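Local coordinates for maltose-binding protein MalE1 (PDB 6DTU), which binds maltotetraose and probably delivers maltose and related sugars to a transporter in the cell membrane, at residues G73-I78 against K100-P105; N93-G98 against V261-F266. One frame throughout, in Å; residues are numbered along the deposited sequence.

How the interactions relate
Interactions 1 and 2 lie side by side, with centres about 9 Å apart. In the chain, 93-98 falls between the two segments of interaction 1. Strand 96-97 is followed directly by strand 100-109. Two probable backbone hydrogen bonds join the contacts: Y102 N to F95 O and F266 N to I104 O, each 2.8 Å. The strand 100-109 therefore lies between 96-97 and 260-268 in one sheet. The Y102 ring also packs against the Y97 backbone, with CE2 3.3 Å from Y97 O. Interaction 2 reaches the sugar pocket, since the Q264 side chain is about 3 Å from a bound glucose. In interaction 1, the I75 side chain is about 12 Å from a bound glucose.

Interaction 1: G73-I78 against K100-P105; sequences GLIEPI and KLYGIP
The Y102 ring lies within the bend formed by I75, E76 and P77. Its CG stands anti to the carbonyl carbon (chi1 -76°), so the ring runs beside P77 with both side chains pointing the same way. P77 CG meets Y102 CE1 at 3.8 Å. With CG1 in the crowded position between N and the carbonyl carbon (chi1 52°), I75 crosses Y102 obliquely and brings its CD1 to Y102 CB at 3.8 Å. I75 O comes to the edge of the ring, 3.5 Å from Y102 CE1. On the outer side, the extended K100 chain runs alongside P77, with CD 3.9 Å from P77 CG. I78 points toward 100-105, and its CD1 reaches G103 CA at 3.6 Å and also packs on I104 CG1. One hydrogen bond joins the backbones, I78 N to L101 O at 2.8 Å, nearly straight but 28° above the carbonyl plane. A water links I78 O to L101 N. E76 faces away and forms a salt bridge with K275. V66 and A70 of helix 66-71 also touch the Y102 side chain. The contact packs the loop after that helix against strand 100-109, within the type II periplasmic binding protein fold.

Interaction 2: N93-G98 against V261-F266; sequences NAFSYG and VGVQGF
The backbone leaves the helix 89-94 at F95, where S96 N bonds back to N93 O at 3.0 Å, and A94 comes nearest V263 of the strand 260-268, with a CA-CA distance of 6.7 Å. A94 and F95 both point toward that strand. A94 CB touches V263 CG2 at 3.6 Å. The other branch, V263 CG1, is anti to the backbone N (chi1 -173°) and lies in the plane of the F95 ring at its edge, 3.7 Å from CE2. The tip of the ring rests on the strand backbone: F95 CZ is 3.3 Å from G265 N, and F95 CE2 is 3.4 Å from V263 O. The C-terminal end of helix 89-94 is thus packed on strand 260-268, inside the sheet of the solute-binding protein fold. Q264, next in the strand, starts away from 93-98, belongs to the sugar pocket and touches bound glucose. G265 has no side chain, and a CB there would clash with F95 CZ. An alanine in place of F95 would remove the ring and would probably leave V263 CG1 and the backbone at G265 poorly packed. H63 and V66 also touch the F95 side chain. Q264 NE2 bonds to E109 OE2.

Interaction 1: G73-I78 against K100-P105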
ATOM      1  N   GLY A  73      -0.500   7.783 -21.514  1.00 19.58           N
ATOM      2  CA  GLY A  73       0.776   8.092 -22.132  1.00 15.94           C
ATOM      3  C   GLY A  73       1.748   8.850 -21.246  1.00 17.84           C
ATOM      4  O   GLY A  73       2.626   9.553 -21.761  1.00 19.99           O
ATOM      5  N   LEU A  74       1.649   8.694 -19.924  1.00 17.74           N
ATOM      6  CA  LEU A  74       2.452   9.500 -19.016  1.00 14.53           C
ATOM      7  C   LEU A  74       3.669   8.793 -18.430  1.00 15.75           C
ATOM      8  O   LEU A  74       4.562   9.479 -17.940  1.00 14.99           O
ATOM      9  CB  LEU A  74       1.602  10.027 -17.860  1.00 15.81           C
ATOM     10  CG  LEU A  74       0.497  11.006 -18.243  1.00 18.14           C
ATOM     11  CD1 LEU A  74      -0.171  11.465 -16.982  1.00 19.31           C
ATOM     12  CD2 LEU A  74       1.082  12.198 -18.988  1.00 19.40           C
ATOM     13  N   ILE A  75       3.722   7.466 -18.433  1.00 14.28           N
ATOM     14  CA  ILE A  75       4.896   6.732 -17.961  1.00 12.58           C
ATOM     15  C   ILE A  75       5.440   5.927 -19.127  1.00 13.22           C
ATOM     16  O   ILE A  75       4.693   5.492 -20.009  1.00 17.46           O
ATOM     17  CB  ILE A  75       4.663   5.859 -16.694  1.00 12.79           C
ATOM     18  CG1 ILE A  75       3.446   4.944 -16.882  1.00 13.12           C
ATOM     19  CG2 ILE A  75       4.562   6.735 -15.447  1.00 14.11           C
ATOM     20  CD1 ILE A  75       3.251   3.946 -15.760  1.00 14.63           C
ATOM     21  N   GLU A  76       6.774   5.772 -19.148  1.00 14.06           N
ATOM     22  CA  GLU A  76       7.526   5.273 -20.286  1.00 14.22           C
ATOM     23  C   GLU A  76       7.731   3.765 -20.186  1.00 14.79           C
ATOM     24  O   GLU A  76       8.090   3.253 -19.121  1.00 16.11           O
ATOM     25  CB  GLU A  76       8.884   5.961 -20.312  1.00 14.12           C
ATOM     26  CG  GLU A  76       9.787   5.599 -21.465  1.00 13.44           C
ATOM     27  CD  GLU A  76       9.320   6.159 -22.810  1.00 17.09           C
ATOM     28  OE1 GLU A  76       8.386   6.982 -22.830  1.00 16.38           O
ATOM     29  OE2 GLU A  76       9.931   5.795 -23.852  1.00 18.40           O
ATOM     30  N   PRO A  77       7.546   3.004 -21.270  1.00 15.02           N
ATOM     31  CA  PRO A  77       7.879   1.579 -21.210  1.00 12.20           C
ATOM     32  C   PRO A  77       9.364   1.388 -20.922  1.00 16.72           C
ATOM     33  O   PRO A  77      10.212   2.171 -21.373  1.00 15.67           O
ATOM     34  CB  PRO A  77       7.528   1.071 -22.613  1.00 15.28           C
ATOM     35  CG  PRO A  77       6.571   2.091 -23.164  1.00 16.66           C
ATOM     36  CD  PRO A  77       7.039   3.403 -22.591  1.00 15.70           C
ATOM     37  N   ILE A  78       9.676   0.342 -20.167  0.51 15.42           N
ATOM     38  CA  ILE A  78      11.053   0.028 -19.794  0.51 16.16           C
ATOM     39  C   ILE A  78      11.526  -1.123 -20.668  0.51 17.33           C
ATOM     40  O   ILE A  78      10.994  -2.242 -20.549  0.51 17.26           O
ATOM     41  CB  ILE A  78      11.176  -0.304 -18.303  0.51 15.95           C
ATOM     42  CG1 ILE A  78      10.844   0.938 -17.483  0.51 17.31           C
ATOM     43  CG2 ILE A  78      12.590  -0.794 -17.988  0.51 16.69           C
ATOM     44  CD1 ILE A  78      11.011   0.732 -16.005  0.51 17.17           C
ATOM     45  N   LYS A 100       3.666  -4.378 -22.019  1.00 19.91           N
ATOM     46  CA  LYS A 100       4.925  -3.686 -21.781  1.00 19.98           C
ATOM     47  C   LYS A 100       5.152  -3.487 -20.290  1.00 16.82           C
ATOM     48  O   LYS A 100       4.206  -3.377 -19.514  1.00 15.82           O
ATOM     49  CB  LYS A 100       4.931  -2.320 -22.458  1.00 19.80           C
ATOM     50  CG  LYS A 100       4.747  -2.383 -23.984  1.00 22.45           C
ATOM     51  CD  LYS A 100       4.738  -0.999 -24.599  1.00 23.00           C
ATOM     52  CE  LYS A 100       4.483  -1.067 -26.089  1.00 31.65           C
ATOM     53  NZ  LYS A 100       4.729   0.240 -26.759  1.00 34.10           N
ATOM     54  N   LEU A 101       6.416  -3.429 -19.904  1.00 16.07           N
ATOM     55  CA  LEU A 101       6.794  -3.156 -18.529  1.00 15.63           C
ATOM     56  C   LEU A 101       6.890  -1.651 -18.320  1.00 14.21           C
ATOM     57  O   LEU A 101       7.452  -0.936 -19.154  1.00 17.56           O
ATOM     58  CB  LEU A 101       8.160  -3.778 -18.264  1.00 15.76           C
ATOM     59  CG  LEU A 101       8.716  -3.623 -16.855  1.00 15.31           C
ATOM     60  CD1 LEU A 101       7.848  -4.401 -15.886  1.00 17.31           C
ATOM     61  CD2 LEU A 101      10.167  -4.074 -16.798  1.00 17.91           C
ATOM     62  N   TYR A 102       6.351  -1.175 -17.191  1.00 14.06           N
ATOM     63  CA  TYR A 102       6.282   0.250 -16.895  1.00 13.83           C
ATOM     64  C   TYR A 102       6.938   0.631 -15.574  1.00 15.53           C
ATOM     65  O   TYR A 102       6.846   1.787 -15.157  1.00 16.34           O
ATOM     66  CB  TYR A 102       4.824   0.718 -16.923  1.00 14.05           C
ATOM     67  CG  TYR A 102       4.256   0.862 -18.305  1.00 16.83           C
ATOM     68  CD1 TYR A 102       4.560   1.966 -19.082  1.00 14.92           C
ATOM     69  CD2 TYR A 102       3.433  -0.111 -18.837  1.00 16.60           C
ATOM     70  CE1 TYR A 102       4.031   2.113 -20.362  1.00 20.17           C
ATOM     71  CE2 TYR A 102       2.903   0.020 -20.109  1.00 16.58           C
ATOM     72  CZ  TYR A 102       3.223   1.130 -20.872  1.00 19.58           C
ATOM     73  OH  TYR A 102       2.686   1.266 -22.141  1.00 23.47           O
ATOM     74  N   GLY A 103       7.610  -0.284 -14.907  1.00 13.36           N
ATOM     75  CA  GLY A 103       8.312   0.115 -13.705  1.00 14.87           C
ATOM     76  C   GLY A 103       9.295  -0.934 -13.253  1.00 13.60           C
ATOM     77  O   GLY A 103       9.206  -2.103 -13.631  1.00 16.35           O
ATOM     78  N   ILE A 104      10.219  -0.499 -12.407  1.00 13.46           N
ATOM     79  CA  ILE A 104      11.127  -1.415 -11.722  1.00 15.42           C
ATOM     80  C   ILE A 104      10.621  -1.599 -10.302  1.00 12.84           C
ATOM     81  O   ILE A 104      10.692  -0.653  -9.481  1.00 12.81           O
ATOM     82  CB  ILE A 104      12.581  -0.924 -11.779  1.00 15.75           C
ATOM     83  CG1 ILE A 104      13.061  -0.815 -13.237  1.00 20.85           C
ATOM     84  CG2 ILE A 104      13.500  -1.911 -11.052  1.00 17.28           C
ATOM     85  CD1 ILE A 104      14.562  -0.872 -13.424  1.00 26.89           C
ATOM     86  N   PRO A 105      10.104  -2.771  -9.939  1.00 13.62           N
ATOM     87  CA  PRO A 105       9.581  -2.997  -8.587  1.00 13.55           C
ATOM     88  C   PRO A 105      10.708  -3.225  -7.595  1.00 15.11           C
ATOM     89  O   PRO A 105      11.714  -3.879  -7.889  1.00 14.54           O
ATOM     90  CB  PRO A 105       8.769  -4.286  -8.747  1.00 15.01           C
ATOM     91  CG  PRO A 105       9.510  -5.020  -9.850  1.00 13.68           C
ATOM     92  CD  PRO A 105      10.016  -3.976 -10.785  1.00 13.81           C
TER
HETATM   93  O   HOH W   1       7.835   3.859 -16.482  1.00 17.06           O
HETATM   94  O   HOH W   2       8.634  -3.013 -21.913  1.00 23.05           O

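Interaction 2: N93-G98 against V261-F266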
ATOM      1  N   ASN A  93       5.091  -8.232 -13.494  1.00 14.56           N
ATOM      2  CA  ASN A  93       3.778  -8.222 -14.117  1.00 16.53           C
ATOM      3  C   ASN A  93       2.845  -7.235 -13.435  1.00 12.99           C
ATOM      4  O   ASN A  93       1.981  -6.656 -14.109  1.00 16.46           O
ATOM      5  CB  ASN A  93       3.171  -9.627 -14.160  1.00 15.75           C
ATOM      6  CG  ASN A  93       3.905 -10.562 -15.129  1.00 22.21           C
ATOM      7  OD1 ASN A  93       4.547 -10.119 -16.089  1.00 25.16           O
ATOM      8  ND2 ASN A  93       3.812 -11.870 -14.870  1.00 21.08           N
ATOM      9  N   ALA A  94       3.006  -7.009 -12.121  1.00 15.24           N
ATOM     10  CA  ALA A  94       2.205  -5.985 -11.447  1.00 14.26           C
ATOM     11  C   ALA A  94       2.487  -4.616 -12.032  1.00 14.27           C
ATOM     12  O   ALA A  94       1.594  -3.763 -12.070  1.00 14.52           O
ATOM     13  CB  ALA A  94       2.454  -5.971  -9.929  1.00 15.02           C
ATOM     14  N   PHE A  95       3.704  -4.411 -12.531  1.00 13.13           N
ATOM     15  CA  PHE A  95       4.091  -3.154 -13.158  1.00 13.62           C
ATOM     16  C   PHE A  95       4.023  -3.200 -14.675  1.00 14.71           C
ATOM     17  O   PHE A  95       4.582  -2.321 -15.344  1.00 15.60           O
ATOM     18  CB  PHE A  95       5.472  -2.729 -12.671  1.00 15.39           C
ATOM     19  CG  PHE A  95       5.392  -1.908 -11.435  1.00 11.36           C
ATOM     20  CD1 PHE A  95       5.164  -0.548 -11.528  1.00 11.66           C
ATOM     21  CD2 PHE A  95       5.528  -2.491 -10.184  1.00 14.81           C
ATOM     22  CE1 PHE A  95       5.059   0.230 -10.399  1.00 12.47           C
ATOM     23  CE2 PHE A  95       5.410  -1.721  -9.016  1.00 13.09           C
ATOM     24  CZ  PHE A  95       5.175  -0.347  -9.133  1.00 14.43           C
ATOM     25  N   SER A  96       3.321  -4.180 -15.220  1.00 14.04           N
ATOM     26  CA  SER A  96       3.164  -4.337 -16.653  1.00 12.31           C
ATOM     27  C   SER A  96       1.725  -4.093 -17.081  1.00 13.12           C
ATOM     28  O   SER A  96       0.787  -4.369 -16.330  1.00 15.92           O
ATOM     29  CB  SER A  96       3.605  -5.736 -17.059  1.00 13.86           C
ATOM     30  OG  SER A  96       5.003  -5.887 -16.798  1.00 15.84           O
ATOM     31  N   TYR A  97       1.559  -3.555 -18.290  1.00 15.41           N
ATOM     32  CA  TYR A  97       0.221  -3.286 -18.808  1.00 16.36           C
ATOM     33  C   TYR A  97       0.283  -3.261 -20.330  1.00 18.29           C
ATOM     34  O   TYR A  97       1.218  -2.698 -20.905  1.00 18.77           O
ATOM     35  CB  TYR A  97      -0.315  -1.947 -18.278  1.00 19.39           C
ATOM     36  CG  TYR A  97      -1.739  -1.656 -18.710  1.00 17.34           C
ATOM     37  CD1 TYR A  97      -2.821  -2.128 -17.972  1.00 19.44           C
ATOM     38  CD2 TYR A  97      -2.003  -0.948 -19.880  1.00 19.05           C
ATOM     39  CE1 TYR A  97      -4.122  -1.875 -18.369  1.00 17.47           C
ATOM     40  CE2 TYR A  97      -3.289  -0.705 -20.283  1.00 21.27           C
ATOM     41  CZ  TYR A  97      -4.342  -1.159 -19.535  1.00 23.00           C
ATOM     42  OH  TYR A  97      -5.618  -0.901 -19.968  1.00 27.10           O
ATOM     43  N   GLY A  98      -0.709  -3.891 -20.973  1.00 17.55           N
ATOM     44  CA  GLY A  98      -0.770  -3.928 -22.429  1.00 21.57           C
ATOM     45  C   GLY A  98       0.460  -4.508 -23.093  1.00 22.02           C
ATOM     46  O   GLY A  98       0.834  -4.081 -24.194  1.00 26.70           O
ATOM     47  N   VAL A 261      -2.754  -6.822  -1.813  1.00 15.98           N
ATOM     48  CA  VAL A 261      -1.317  -6.950  -2.031  1.00 13.27           C
ATOM     49  C   VAL A 261      -0.872  -5.860  -3.000  1.00 14.68           C
ATOM     50  O   VAL A 261      -1.494  -5.666  -4.052  1.00 15.70           O
ATOM     51  CB  VAL A 261      -0.946  -8.364  -2.505  1.00 14.63           C
ATOM     52  CG1 VAL A 261       0.516  -8.438  -2.948  1.00 15.74           C
ATOM     53  CG2 VAL A 261      -1.238  -9.354  -1.385  1.00 16.87           C
ATOM     54  N   GLY A 262       0.147  -5.097  -2.610  1.00 14.84           N
ATOM     55  CA  GLY A 262       0.656  -4.011  -3.432  1.00 13.09           C
ATOM     56  C   GLY A 262       2.113  -4.242  -3.783  1.00 12.35           C
ATOM     57  O   GLY A 262       2.843  -4.894  -3.042  1.00 15.39           O
ATOM     58  N   VAL A 263       2.528  -3.713  -4.932  1.00 10.54           N
ATOM     59  CA  VAL A 263       3.931  -3.734  -5.336  1.00 11.50           C
ATOM     60  C   VAL A 263       4.376  -2.289  -5.507  1.00 12.68           C
ATOM     61  O   VAL A 263       3.654  -1.487  -6.107  1.00 11.75           O
ATOM     62  CB  VAL A 263       4.158  -4.572  -6.612  1.00 11.92           C
ATOM     63  CG1 VAL A 263       5.639  -4.703  -6.882  1.00 13.47           C
ATOM     64  CG2 VAL A 263       3.520  -5.958  -6.450  1.00 14.62           C
ATOM     65  N   GLN A 264       5.517  -1.939  -4.915  1.00 12.44           N
ATOM     66  CA  GLN A 264       6.075  -0.589  -4.979  1.00 11.64           C
ATOM     67  C   GLN A 264       7.235  -0.606  -5.962  1.00 13.00           C
ATOM     68  O   GLN A 264       7.980  -1.591  -6.026  1.00 16.00           O
ATOM     69  CB  GLN A 264       6.605  -0.158  -3.602  1.00 10.67           C
ATOM     70  CG  GLN A 264       5.542  -0.018  -2.516  1.00 15.21           C
ATOM     71  CD  GLN A 264       4.765   1.272  -2.642  1.00 14.80           C
ATOM     72  OE1 GLN A 264       5.290   2.296  -3.091  1.00 15.01           O
ATOM     73  NE2 GLN A 264       3.505   1.241  -2.231  1.00 11.49           N
ATOM     74  N   GLY A 265       7.363   0.457  -6.756  1.00 12.48           N
ATOM     75  CA  GLY A 265       8.367   0.491  -7.803  1.00 11.97           C
ATOM     76  C   GLY A 265       8.615   1.884  -8.341  1.00 12.70           C
ATOM     77  O   GLY A 265       7.987   2.866  -7.943  1.00 12.51           O
ATOM     78  N   PHE A 266       9.561   1.936  -9.266  1.00 12.92           N
ATOM     79  CA  PHE A 266      10.044   3.164  -9.876  1.00 13.73           C
ATOM     80  C   PHE A 266       9.493   3.255 -11.293  1.00 15.65           C
ATOM     81  O   PHE A 266       9.695   2.341 -12.101  1.00 14.61           O
ATOM     82  CB  PHE A 266      11.575   3.134  -9.943  1.00 12.92           C
ATOM     83  CG  PHE A 266      12.264   3.082  -8.593  1.00 15.17           C
ATOM     84  CD1 PHE A 266      12.754   4.253  -8.009  1.00 12.67           C
ATOM     85  CD2 PHE A 266      12.440   1.875  -7.911  1.00 14.44           C
ATOM     86  CE1 PHE A 266      13.401   4.232  -6.747  1.00 13.38           C
ATOM     87  CE2 PHE A 266      13.077   1.847  -6.643  1.00 12.98           C
ATOM     88  CZ  PHE A 266      13.556   3.029  -6.069  1.00 11.94           C
TER